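PDB 6VSU: arginase 1, mitochondrial from Arabidopsis thaliana, which catalyses the manganese-dependent hydrolysis of L-arginine to urea and L-ornithine, and also converts agmatine to putrescine. Local coordinates for residues 38-43 with 128-133; 64-69 with 96-101; 235-240 with 279-284; 270-275 with 308-313. One frame throughout, in Å; residues are numbered along the deposited sequence.

How the contacts relate
All four contacts belong to one alpha/beta fold built on a parallel sheet. Contact 4 is the buried one: two helices pack by apolar side chains and a lysine stem, with charged ends bound by E82 and by another subunit. The other three are partly buried. Contact 1 starts the pairing of two strands, and contact 3 joins two loops by a single backbone bridge, so main-chain bonds dominate both. Contact 2 rests on a salt bridge between a helix and a strand. Contacts 3 and 4 share helix 271-280. R132 of contact 1 meets D284 of contact 3 in a salt bridge. I68 of contact 2 packs on A308 and V312 of contact 4.

Contact 1 of 4, residues 38-43 with 128-133; sequences GGAKAS and EEPLRP
A42 lays its CB over one face of the R132 guanidinium, 3.4 Å from NE. The R132 chain is extended from CG to NE and runs past that methyl, with CD 3.7 Å from A42 CB. Its CG lies beside the backbone N (chi1 -58°), which puts it 4.0 Å from A42 CB. Water 1 lies at the guanidinium edge, in plane. It accepts from R132 NE and donates to K41 O, bridging the two segments. R132 NH1 bonds D284 OD1, as a salt bridge, and V285 O. An alanine here would probably strip the cover from A42 CB and leave D284 with one basic partner fewer.

P130 follows a cis peptide bond. Its CB lies 3.6 Å from K41 O, and its CG is 4.3 Å from A40 CB. S43 CB rests 4.1 Å from L131 CD2. The S43 hydroxyl is turned to R91 O, its hydrogen-bond partner.

S43 and L131 form a parallel beta bridge. S43 N donates to P130 O at 3.0 Å, and R132 N donates to S43 O at 2.9 Å.

This is where strands 43-48 and 131-136 begin to pair within the parallel sheet. K41 and A42 form a classic beta bulge against K321. V34 of helix 7-37 covers S43, P130 and L131, and helix 111-126 touches L131 and P133.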
loop_
_atom_site.group_PDB
_atom_site.type_symbol
_atom_site.label_atom_id
_atom_site.label_comp_id
_atom_site.label_asym_id
_atom_site.label_seq_id
_atom_site.Cartn_x
_atom_site.Cartn_y
_atom_site.Cartn_z
ATOM N N GLY E 38 -40.389 -15.044 -17.692
ATOM C CA GLY E 38 -40.623 -16.048 -18.744
ATOM C C GLY E 38 -39.494 -16.159 -19.762
ATOM O O GLY E 38 -38.728 -15.209 -19.983
ATOM N N GLY E 39 -39.423 -17.343 -20.372
ATOM C CA GLY E 39 -38.644 -17.675 -21.578
ATOM C C GLY E 39 -37.313 -18.298 -21.245
ATOM O O GLY E 39 -36.744 -18.922 -22.155
ATOM N N ALA E 40 -36.831 -18.196 -20.003
ATOM C CA ALA E 40 -35.496 -18.725 -19.655
ATOM C C ALA E 40 -35.494 -20.255 -19.556
ATOM O O ALA E 40 -36.349 -20.794 -18.922
ATOM C CB ALA E 40 -34.991 -18.116 -18.379
ATOM N N LYS E 41 -34.428 -20.881 -20.066
ATOM C CA LYS E 41 -34.135 -22.321 -19.963
ATOM C C LYS E 41 -33.229 -22.550 -18.771
ATOM O O LYS E 41 -33.252 -23.647 -18.222
ATOM C CB LYS E 41 -33.434 -22.813 -21.237
ATOM C CG LYS E 41 -34.314 -22.896 -22.486
ATOM C CD LYS E 41 -33.535 -23.468 -23.690
ATOM C CE LYS E 41 -34.420 -23.932 -24.833
ATOM N NZ LYS E 41 -35.236 -22.797 -25.331
ATOM N N ALA E 42 -32.402 -21.564 -18.435
ATOM C CA ALA E 42 -31.514 -21.620 -17.271
ATOM C C ALA E 42 -31.163 -20.191 -16.856
ATOM O O ALA E 42 -30.999 -19.341 -17.690
ATOM C CB ALA E 42 -30.276 -22.441 -17.576
ATOM N N SER E 43 -31.002 -19.980 -15.575
ATOM C CA SER E 43 -30.785 -18.669 -14.913
ATOM C C SER E 43 -29.766 -18.889 -13.806
ATOM O O SER E 43 -30.071 -19.611 -12.882
ATOM C CB SER E 43 -32.095 -18.154 -14.362
ATOM O OG SER E 43 -32.883 -17.771 -15.440
ATOM N N GLU E 128 -35.421 -24.639 -7.356
ATOM C CA GLU E 128 -36.216 -23.555 -7.963
ATOM C C GLU E 128 -35.852 -23.444 -9.437
ATOM O O GLU E 128 -34.891 -22.806 -9.793
ATOM C CB GLU E 128 -36.005 -22.252 -7.198
ATOM C CG GLU E 128 -36.575 -22.340 -5.801
ATOM C CD GLU E 128 -38.086 -22.229 -5.758
ATOM O OE1 GLU E 128 -38.718 -21.743 -6.739
ATOM O OE2 GLU E 128 -38.617 -22.568 -4.721
ATOM N N GLU E 129 -36.699 -24.034 -10.279
ATOM C CA GLU E 129 -36.549 -24.016 -11.755
ATOM C C GLU E 129 -36.707 -22.573 -12.245
ATOM O O GLU E 129 -37.642 -21.914 -11.799
ATOM C CB GLU E 129 -37.657 -24.883 -12.351
ATOM C CG GLU E 129 -37.353 -25.407 -13.735
ATOM C CD GLU E 129 -36.479 -26.647 -13.753
ATOM O OE1 GLU E 129 -36.808 -27.612 -13.035
ATOM O OE2 GLU E 129 -35.476 -26.640 -14.489
ATOM N N PRO E 130 -35.889 -22.063 -13.191
ATOM C CA PRO E 130 -34.731 -22.763 -13.737
ATOM C C PRO E 130 -33.355 -22.302 -13.253
ATOM O O PRO E 130 -32.420 -22.162 -14.077
ATOM C CB PRO E 130 -34.862 -22.375 -15.216
ATOM C CG PRO E 130 -35.201 -20.907 -15.108
ATOM C CD PRO E 130 -36.095 -20.789 -13.884
ATOM N N LEU E 131 -33.227 -22.075 -11.960
ATOM C CA LEU E 131 -31.973 -21.571 -11.416
ATOM C C LEU E 131 -30.919 -22.685 -11.518
ATOM O O LEU E 131 -31.228 -23.854 -11.239
ATOM C CB LEU E 131 -32.153 -21.132 -9.962
ATOM C CG LEU E 131 -33.235 -20.107 -9.656
ATOM C CD1 LEU E 131 -33.179 -19.755 -8.173
ATOM C CD2 LEU E 131 -33.183 -18.852 -10.503
ATOM N N ARG E 132 -29.688 -22.262 -11.773
ATOM C CA ARG E 132 -28.477 -23.092 -11.741
ATOM C C ARG E 132 -27.452 -22.385 -10.865
ATOM O O ARG E 132 -27.256 -21.194 -10.958
ATOM C CB ARG E 132 -27.980 -23.272 -13.172
ATOM C CG ARG E 132 -29.008 -23.911 -14.090
ATOM C CD ARG E 132 -28.327 -24.583 -15.292
ATOM N NE ARG E 132 -29.260 -25.307 -16.128
ATOM C CZ ARG E 132 -28.925 -26.085 -17.142
ATOM N NH1 ARG E 132 -27.656 -26.315 -17.463
ATOM N NH2 ARG E 132 -29.881 -26.605 -17.872
ATOM N N PRO E 133 -26.778 -23.089 -9.947
ATOM C CA PRO E 133 -26.014 -22.419 -8.911
ATOM C C PRO E 133 -24.634 -22.035 -9.447
ATOM O O PRO E 133 -23.948 -22.862 -10.037
ATOM C CB PRO E 133 -25.873 -23.488 -7.822
ATOM C CG PRO E 133 -25.733 -24.753 -8.663
ATOM C CD PRO E 133 -26.746 -24.548 -9.780
HETATM O O HOH W 1 -32.250 -25.049 -16.050
#

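Contact 2 of 4, residues 64-69 with 96-101; sequences APPRIR and VGDVPV
R69 and D98 are joined by a salt bridge. NH1 and NH2 of R69 grip the same oxygen, D98 OD1, each at 2.8 Å. OD1 lies at the guanidinium edge, close to its plane. The two flat groups are not coplanar: their planes are turned 52° apart. Both nitrogens reach OD1 from one face of the carboxylate, NH1 on the syn side and NH2 from above. The N-H...O angles are bent, 139° and 143°. The R69 chain is extended from CG to NE, which carries the guanidinium across from the helix to the strand. R69 NE has a second acid, D95, so two carboxylates probably balance this one charge.

The contact lies in the alpha/beta fold of the arginase family. It joins the start of helix 64-72 to the end of strand 93-98, an outermost strand of the parallel sheet within the chain. The axes of the two segments come within 9.5 Å.

The van der Waals contacts are few. P65 CB sits 3.7 Å from D98 OD1, and P66 CG is 3.9 Å from D98 OD2. The two prolines thus border the carboxylate beside the arginine. G97 contributes its backbone: its carbonyl carbon lies 3.2 Å from R69 NH2. That backbone is in a conformation glycine adopts easily.

A second subunit comes close here. E103 of that subunit accepts from D98 N, and its F63 packs on P66.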
loop_
_atom_site.group_PDB
_atom_site.type_symbol
_atom_site.label_atom_id
_atom_site.label_comp_id
_atom_site.label_asym_id
_atom_site.label_seq_id
_atom_site.Cartn_x
_atom_site.Cartn_y
_atom_site.Cartn_z
ATOM N N ALA E 64 -14.491 -13.262 0.977
ATOM C CA ALA E 64 -14.585 -12.974 -0.461
ATOM C C ALA E 64 -16.012 -12.693 -0.941
ATOM O O ALA E 64 -16.221 -11.722 -1.659
ATOM C CB ALA E 64 -14.002 -14.082 -1.227
ATOM N N PRO E 65 -17.050 -13.507 -0.643
ATOM C CA PRO E 65 -18.297 -13.358 -1.384
ATOM C C PRO E 65 -18.873 -11.950 -1.399
ATOM O O PRO E 65 -19.293 -11.463 -2.441
ATOM C CB PRO E 65 -19.226 -14.444 -0.828
ATOM C CG PRO E 65 -18.267 -15.479 -0.297
ATOM C CD PRO E 65 -17.096 -14.670 0.263
ATOM N N PRO E 66 -18.930 -11.232 -0.275
ATOM C CA PRO E 66 -19.473 -9.865 -0.327
ATOM C C PRO E 66 -18.653 -8.891 -1.191
ATOM O O PRO E 66 -19.282 -7.967 -1.777
ATOM C CB PRO E 66 -19.465 -9.421 1.151
ATOM C CG PRO E 66 -19.410 -10.778 1.921
ATOM C CD PRO E 66 -18.548 -11.683 1.072
ATOM N N ARG E 67 -17.320 -9.058 -1.230
ATOM C CA ARG E 67 -16.421 -8.223 -2.057
ATOM C C ARG E 67 -16.667 -8.527 -3.526
ATOM O O ARG E 67 -16.676 -7.608 -4.323
ATOM C CB ARG E 67 -14.950 -8.443 -1.739
ATOM C CG ARG E 67 -14.607 -8.315 -0.274
ATOM C CD ARG E 67 -15.042 -6.946 0.191
ATOM N NE ARG E 67 -14.570 -6.696 1.554
ATOM C CZ ARG E 67 -13.438 -6.091 1.877
ATOM N NH1 ARG E 67 -12.613 -5.666 0.934
ATOM N NH2 ARG E 67 -13.146 -5.924 3.156
ATOM N N ILE E 68 -16.925 -9.759 -3.871
ATOM C CA ILE E 68 -17.216 -10.104 -5.277
ATOM C C ILE E 68 -18.499 -9.390 -5.731
ATOM O O ILE E 68 -18.513 -8.743 -6.831
ATOM C CB ILE E 68 -17.293 -11.631 -5.434
ATOM C CG1 ILE E 68 -15.932 -12.252 -5.119
ATOM C CG2 ILE E 68 -17.740 -11.928 -6.839
ATOM C CD1 ILE E 68 -15.886 -13.763 -5.193
ATOM N N ARG E 69 -19.557 -9.492 -4.929
ATOM C CA ARG E 69 -20.865 -8.904 -5.304
ATOM C C ARG E 69 -20.706 -7.402 -5.492
ATOM O O ARG E 69 -21.212 -6.888 -6.481
ATOM C CB ARG E 69 -21.869 -9.071 -4.166
ATOM C CG ARG E 69 -22.276 -10.505 -3.901
ATOM C CD ARG E 69 -23.483 -10.558 -2.992
ATOM N NE ARG E 69 -23.907 -11.934 -2.940
ATOM C CZ ARG E 69 -23.454 -12.815 -2.074
ATOM N NH1 ARG E 69 -22.575 -12.456 -1.159
ATOM N NH2 ARG E 69 -23.887 -14.054 -2.125
ATOM N N VAL E 96 -28.982 -15.451 -4.316
ATOM C CA VAL E 96 -29.693 -15.928 -3.093
ATOM C C VAL E 96 -28.839 -15.674 -1.853
ATOM O O VAL E 96 -29.210 -16.128 -0.817
ATOM C CB VAL E 96 -30.119 -17.404 -3.190
ATOM C CG1 VAL E 96 -30.856 -17.704 -4.484
ATOM C CG2 VAL E 96 -28.927 -18.304 -3.090
ATOM N N GLY E 97 -27.761 -14.915 -1.939
ATOM C CA GLY E 97 -26.979 -14.524 -0.760
ATOM C C GLY E 97 -26.033 -15.609 -0.268
ATOM O O GLY E 97 -25.675 -16.536 -1.010
ATOM N N ASP E 98 -25.649 -15.478 0.982
ATOM C CA ASP E 98 -24.596 -16.318 1.606
ATOM C C ASP E 98 -25.216 -17.345 2.561
ATOM O O ASP E 98 -26.172 -17.036 3.289
ATOM C CB ASP E 98 -23.632 -15.429 2.400
ATOM C CG ASP E 98 -22.744 -14.616 1.479
ATOM O OD1 ASP E 98 -22.756 -14.923 0.233
ATOM O OD2 ASP E 98 -22.086 -13.653 1.998
ATOM N N VAL E 99 -24.624 -18.506 2.581
ATOM C CA VAL E 99 -24.797 -19.515 3.655
ATOM C C VAL E 99 -24.172 -18.893 4.890
ATOM O O VAL E 99 -23.073 -18.361 4.833
ATOM C CB VAL E 99 -24.124 -20.840 3.255
ATOM C CG1 VAL E 99 -24.205 -21.887 4.322
ATOM C CG2 VAL E 99 -24.673 -21.364 1.957
ATOM N N PRO E 100 -24.880 -18.874 6.019
ATOM C CA PRO E 100 -24.311 -18.328 7.251
ATOM C C PRO E 100 -23.329 -19.290 7.947
ATOM O O PRO E 100 -23.586 -19.789 9.002
ATOM C CB PRO E 100 -25.559 -18.028 8.083
ATOM C CG PRO E 100 -26.603 -19.026 7.585
ATOM C CD PRO E 100 -26.286 -19.276 6.131
ATOM N N VAL E 101 -22.194 -19.483 7.308
ATOM C CA VAL E 101 -21.142 -20.477 7.686
ATOM C C VAL E 101 -20.611 -20.167 9.070
ATOM O O VAL E 101 -20.457 -21.115 9.875
ATOM C CB VAL E 101 -19.970 -20.480 6.682
ATOM C CG1 VAL E 101 -18.800 -21.302 7.182
ATOM C CG2 VAL E 101 -20.444 -20.972 5.331
#

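Contact 3 of 4, residues 235-240 with 279-284; sequences LKLGEG and HNLQAD
L235-L237 and L281-A283 run side by side, and K236 and Q282 form a single beta bridge. Q282 N donates to L235 O at 2.9 Å, and L237 N donates to Q282 O at 3.0 Å. Both bonds are nearly straight, with N-H...O angles of 169°.

On one side three leucines meet. L281 has CG anti to the backbone N (chi1 168°), and its CD1 is the branch that touches. CD1 lies 3.6 Å from L235 CB and 4.0 Å from L237 CD1. The side chains of L237 and L281 cross at about a right angle.

K236 and Q282 lie side by side and point the same way. The K236 stem lies against the Q282 amide, CG 3.8 Å from NE2. K236 NZ turns to N234 O. Water 3 donates to L237 O and accepts from D284 N, extending the link beyond the bridge.

The contact joins the loop between helix 225-232 and strand 244-249 to the turn that leads from helix 271-280 into strand 285-291. The leucines face the parallel sheet: L281 packs on I246, L235 on L197, and L237 on V244, L161 and L197.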
loop_
_atom_site.group_PDB
_atom_site.type_symbol
_atom_site.label_atom_id
_atom_site.label_comp_id
_atom_site.label_asym_id
_atom_site.label_seq_id
_atom_site.Cartn_x
_atom_site.Cartn_y
_atom_site.Cartn_z
ATOM N N LEU E 235 -12.228 -26.679 -26.106
ATOM C CA LEU E 235 -12.764 -27.816 -25.293
ATOM C C LEU E 235 -14.228 -28.115 -25.646
ATOM O O LEU E 235 -14.990 -27.175 -25.912
ATOM C CB LEU E 235 -12.601 -27.512 -23.810
ATOM C CG LEU E 235 -11.149 -27.548 -23.363
ATOM C CD1 LEU E 235 -10.987 -27.055 -21.955
ATOM C CD2 LEU E 235 -10.588 -28.956 -23.495
ATOM N N LYS E 236 -14.586 -29.393 -25.604
ATOM C CA LYS E 236 -15.963 -29.917 -25.664
ATOM C C LYS E 236 -16.124 -30.882 -24.491
ATOM O O LYS E 236 -15.373 -31.874 -24.480
ATOM C CB LYS E 236 -16.231 -30.605 -26.992
ATOM C CG LYS E 236 -16.010 -29.691 -28.190
ATOM C CD LYS E 236 -15.909 -30.357 -29.590
ATOM C CE LYS E 236 -14.814 -29.770 -30.492
ATOM N NZ LYS E 236 -13.418 -29.895 -29.942
ATOM N N LEU E 237 -17.071 -30.612 -23.576
ATOM C CA LEU E 237 -17.292 -31.426 -22.353
ATOM C C LEU E 237 -18.776 -31.724 -22.133
ATOM O O LEU E 237 -19.592 -31.064 -22.727
ATOM C CB LEU E 237 -16.661 -30.719 -21.142
ATOM C CG LEU E 237 -15.146 -30.543 -21.215
ATOM C CD1 LEU E 237 -14.669 -29.736 -20.037
ATOM C CD2 LEU E 237 -14.407 -31.887 -21.239
ATOM N N GLY E 238 -19.051 -32.778 -21.370
ATOM C CA GLY E 238 -20.395 -33.148 -20.883
ATOM C C GLY E 238 -21.251 -33.941 -21.856
ATOM O O GLY E 238 -22.251 -34.411 -21.391
ATOM N N GLU E 239 -20.904 -34.092 -23.136
ATOM C CA GLU E 239 -21.692 -34.960 -24.071
ATOM C C GLU E 239 -21.911 -36.345 -23.425
ATOM O O GLU E 239 -20.939 -36.973 -23.012
ATOM C CB GLU E 239 -21.012 -35.100 -25.430
ATOM C CG GLU E 239 -21.873 -35.739 -26.491
ATOM C CD GLU E 239 -21.160 -36.127 -27.788
ATOM O OE1 GLU E 239 -21.823 -36.298 -28.790
ATOM O OE2 GLU E 239 -19.936 -36.317 -27.787
ATOM N N GLY E 240 -23.198 -36.715 -23.284
ATOM C CA GLY E 240 -23.700 -37.997 -22.792
ATOM C C GLY E 240 -23.888 -38.056 -21.288
ATOM O O GLY E 240 -24.323 -39.084 -20.851
ATOM N N HIS E 279 -15.069 -18.943 -23.079
ATOM C CA HIS E 279 -15.912 -18.498 -24.208
ATOM C C HIS E 279 -16.002 -19.631 -25.228
ATOM O O HIS E 279 -17.035 -19.758 -25.866
ATOM C CB HIS E 279 -15.375 -17.209 -24.862
ATOM C CG HIS E 279 -15.623 -15.968 -24.051
ATOM N ND1 HIS E 279 -15.003 -14.766 -24.302
ATOM C CD2 HIS E 279 -16.403 -15.758 -22.980
ATOM C CE1 HIS E 279 -15.428 -13.873 -23.451
ATOM N NE2 HIS E 279 -16.276 -14.464 -22.624
ATOM N N ASN E 280 -14.922 -20.396 -25.454
ATOM C CA ASN E 280 -14.896 -21.352 -26.600
ATOM C C ASN E 280 -15.329 -22.732 -26.140
ATOM O O ASN E 280 -15.527 -23.561 -26.999
ATOM C CB ASN E 280 -13.514 -21.331 -27.249
ATOM C CG ASN E 280 -13.327 -20.026 -27.984
ATOM O OD1 ASN E 280 -14.101 -19.731 -28.873
ATOM N ND2 ASN E 280 -12.370 -19.211 -27.593
ATOM N N LEU E 281 -15.439 -22.958 -24.831
ATOM C CA LEU E 281 -15.881 -24.252 -24.294
ATOM C C LEU E 281 -17.287 -24.561 -24.800
ATOM O O LEU E 281 -18.161 -23.735 -24.658
ATOM C CB LEU E 281 -15.818 -24.242 -22.776
ATOM C CG LEU E 281 -16.494 -25.396 -22.041
ATOM C CD1 LEU E 281 -15.785 -26.683 -22.381
ATOM C CD2 LEU E 281 -16.455 -25.189 -20.538
ATOM N N GLN E 282 -17.481 -25.713 -25.415
ATOM C CA GLN E 282 -18.845 -26.179 -25.720
ATOM C C GLN E 282 -19.244 -27.042 -24.538
ATOM O O GLN E 282 -18.575 -28.055 -24.270
ATOM C CB GLN E 282 -18.969 -26.947 -27.032
ATOM C CG GLN E 282 -18.553 -26.171 -28.267
ATOM C CD GLN E 282 -18.470 -27.064 -29.507
ATOM O OE1 GLN E 282 -19.310 -27.986 -29.750
ATOM N NE2 GLN E 282 -17.400 -26.828 -30.270
ATOM N N ALA E 283 -20.301 -26.651 -23.865
ATOM C CA ALA E 283 -20.737 -27.289 -22.613
ATOM C C ALA E 283 -22.152 -26.877 -22.250
ATOM O O ALA E 283 -22.475 -25.756 -22.421
ATOM C CB ALA E 283 -19.801 -26.941 -21.498
ATOM N N ASP E 284 -22.920 -27.802 -21.700
ATOM C CA ASP E 284 -24.154 -27.475 -20.972
ATOM C C ASP E 284 -23.737 -27.332 -19.520
ATOM O O ASP E 284 -23.580 -28.355 -18.835
ATOM C CB ASP E 284 -25.203 -28.540 -21.258
ATOM C CG ASP E 284 -26.435 -28.369 -20.427
ATOM O OD1 ASP E 284 -26.585 -27.273 -19.781
ATOM O OD2 ASP E 284 -27.244 -29.333 -20.444
HETATM O O HOH W 2 -14.975 -25.929 -28.476
HETATM O O HOH W 3 -22.270 -30.588 -22.258
#

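Contact 4 of 4, residues 270-275 with 308-313; sequences SFRDVL and AAKLVR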
loop_
_atom_site.group_PDB
_atom_site.type_symbol
_atom_site.label_atom_id
_atom_site.label_comp_id
_atom_site.label_asym_id
_atom_site.label_seq_id
_atom_site.Cartn_x
_atom_site.Cartn_y
_atom_site.Cartn_z
ATOM N N SER E 270 -3.099 -15.685 -18.242
ATOM C CA SER E 270 -3.604 -14.296 -18.290
ATOM C C SER E 270 -5.117 -14.359 -18.143
ATOM O O SER E 270 -5.691 -15.435 -18.236
ATOM C CB SER E 270 -3.172 -13.550 -19.579
ATOM O OG SER E 270 -3.961 -14.006 -20.659
ATOM N N PHE E 271 -5.743 -13.234 -17.850
ATOM C CA PHE E 271 -7.206 -13.183 -17.703
ATOM C C PHE E 271 -7.773 -13.521 -19.062
ATOM O O PHE E 271 -8.816 -14.178 -19.108
ATOM C CB PHE E 271 -7.697 -11.808 -17.236
ATOM C CG PHE E 271 -9.116 -11.867 -16.765
ATOM C CD1 PHE E 271 -9.436 -12.264 -15.478
ATOM C CD2 PHE E 271 -10.144 -11.590 -17.626
ATOM C CE1 PHE E 271 -10.761 -12.397 -15.078
ATOM C CE2 PHE E 271 -11.478 -11.766 -17.240
ATOM C CZ PHE E 271 -11.787 -12.148 -15.957
ATOM N N ARG E 272 -7.218 -12.924 -20.097
ATOM C CA ARG E 272 -7.665 -13.181 -21.486
ATOM C C ARG E 272 -7.516 -14.681 -21.818
ATOM O O ARG E 272 -8.405 -15.186 -22.526
ATOM C CB ARG E 272 -6.966 -12.285 -22.478
ATOM C CG ARG E 272 -7.522 -12.387 -23.894
ATOM C CD ARG E 272 -9.051 -12.324 -24.066
ATOM N NE ARG E 272 -9.576 -11.185 -23.332
ATOM C CZ ARG E 272 -10.830 -10.834 -23.154
ATOM N NH1 ARG E 272 -11.819 -11.591 -23.603
ATOM N NH2 ARG E 272 -11.101 -9.721 -22.477
ATOM N N ASP E 273 -6.455 -15.361 -21.374
ATOM C CA ASP E 273 -6.294 -16.824 -21.567
ATOM C C ASP E 273 -7.503 -17.563 -20.967
ATOM O O ASP E 273 -8.127 -18.410 -21.665
ATOM C CB ASP E 273 -5.028 -17.363 -20.903
ATOM C CG ASP E 273 -3.705 -16.931 -21.520
ATOM O OD1 ASP E 273 -3.684 -16.622 -22.728
ATOM O OD2 ASP E 273 -2.664 -16.973 -20.790
ATOM N N VAL E 274 -7.915 -17.226 -19.759
ATOM C CA VAL E 274 -9.073 -17.904 -19.105
ATOM C C VAL E 274 -10.369 -17.660 -19.907
ATOM O O VAL E 274 -11.170 -18.604 -20.100
ATOM C CB VAL E 274 -9.195 -17.472 -17.639
ATOM C CG1 VAL E 274 -10.488 -17.941 -16.988
ATOM C CG2 VAL E 274 -7.996 -17.975 -16.859
ATOM N N LEU E 275 -10.600 -16.436 -20.377
ATOM C CA LEU E 275 -11.839 -16.136 -21.144
ATOM C C LEU E 275 -11.738 -16.803 -22.506
ATOM O O LEU E 275 -12.784 -17.219 -22.980
ATOM C CB LEU E 275 -12.083 -14.630 -21.266
ATOM C CG LEU E 275 -12.408 -13.908 -19.955
ATOM C CD1 LEU E 275 -12.919 -12.518 -20.297
ATOM C CD2 LEU E 275 -13.423 -14.604 -19.066
ATOM N N ALA E 308 -12.339 -11.481 -9.870
ATOM C CA ALA E 308 -13.318 -12.476 -9.422
ATOM C C ALA E 308 -14.708 -12.126 -9.985
ATOM O O ALA E 308 -15.404 -13.053 -10.459
ATOM C CB ALA E 308 -13.349 -12.592 -7.916
ATOM N N ALA E 309 -15.117 -10.871 -9.885
ATOM C CA ALA E 309 -16.419 -10.410 -10.377
ATOM C C ALA E 309 -16.530 -10.688 -11.881
ATOM O O ALA E 309 -17.623 -11.154 -12.317
ATOM C CB ALA E 309 -16.629 -8.966 -10.042
ATOM N N LYS E 310 -15.471 -10.441 -12.676
ATOM C CA LYS E 310 -15.627 -10.586 -14.139
ATOM C C LYS E 310 -15.718 -12.089 -14.505
ATOM O O LYS E 310 -16.488 -12.443 -15.440
ATOM C CB LYS E 310 -14.548 -9.833 -14.901
ATOM C CG LYS E 310 -14.824 -9.887 -16.394
ATOM C CD LYS E 310 -14.195 -8.884 -17.213
ATOM C CE LYS E 310 -14.504 -8.955 -18.694
ATOM N NZ LYS E 310 -13.789 -7.865 -19.409
ATOM N N LEU E 311 -15.018 -12.971 -13.777
ATOM C CA LEU E 311 -15.170 -14.435 -13.947
ATOM C C LEU E 311 -16.595 -14.813 -13.621
ATOM O O LEU E 311 -17.177 -15.676 -14.381
ATOM C CB LEU E 311 -14.217 -15.202 -13.026
ATOM C CG LEU E 311 -12.737 -15.050 -13.358
ATOM C CD1 LEU E 311 -11.836 -15.616 -12.288
ATOM C CD2 LEU E 311 -12.477 -15.709 -14.673
ATOM N N VAL E 312 -17.139 -14.305 -12.520
ATOM C CA VAL E 312 -18.548 -14.623 -12.166
ATOM C C VAL E 312 -19.471 -14.138 -13.298
ATOM O O VAL E 312 -20.325 -14.912 -13.762
ATOM C CB VAL E 312 -18.976 -14.086 -10.789
ATOM C CG1 VAL E 312 -20.482 -14.191 -10.569
ATOM C CG2 VAL E 312 -18.234 -14.820 -9.683
ATOM N N ARG E 313 -19.235 -12.948 -13.802
ATOM C CA ARG E 313 -20.140 -12.381 -14.821
ATOM C C ARG E 313 -20.077 -13.232 -16.116
ATOM O O ARG E 313 -21.154 -13.481 -16.719
ATOM C CB ARG E 313 -19.750 -10.922 -15.083
ATOM C CG ARG E 313 -20.039 -9.936 -13.953
ATOM C CD ARG E 313 -19.270 -8.650 -14.172
ATOM N NE ARG E 313 -19.496 -8.009 -15.455
ATOM C CZ ARG E 313 -20.004 -6.823 -15.644
ATOM N NH1 ARG E 313 -20.308 -6.023 -14.638
ATOM N NH2 ARG E 313 -20.168 -6.407 -16.878
#
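F271 pushes its ring between K310 and L311 of the facing helix. Helices 271-280 and 303-319 pack nearly parallel in the alpha/beta fold of arginase, their short segments 14° apart and 11.6 Å between axes. F271 CG is anti to the backbone N (chi1 -166°), which carries it out to the side of helix 303-319. The ring's CE1 touches L311 CG at 3.7 Å, and its CZ meets K310 CB at 3.8 Å. K310 is extended beyond CG, and its CG and CD run past F271 CE2. V274 adds a methyl contact, CG1 to L311 CD2 at 3.8 Å. Those two side chains cross at about a right angle. An alanine in place of F271 would probably open a gap beside L311 and the K310 stem, though the K310 amine would keep its partners.

Next come the charged ends. R272 NH2 and K310 NZ are like charges 4.5 Å apart. E82 forms salt bridges with both and probably offsets their repulsion. The third subunit adds E265 as a further partner of K310, and its G267 O accepts from R272. L311 lies near the metal site, its side chain about 8 Å from that of D249.

Farther out, a capping box begins helix 271-280. D273 N donates to S270 OG at 2.9 Å, and S270 N returns a bond to D273 OD2 at 2.9 Å.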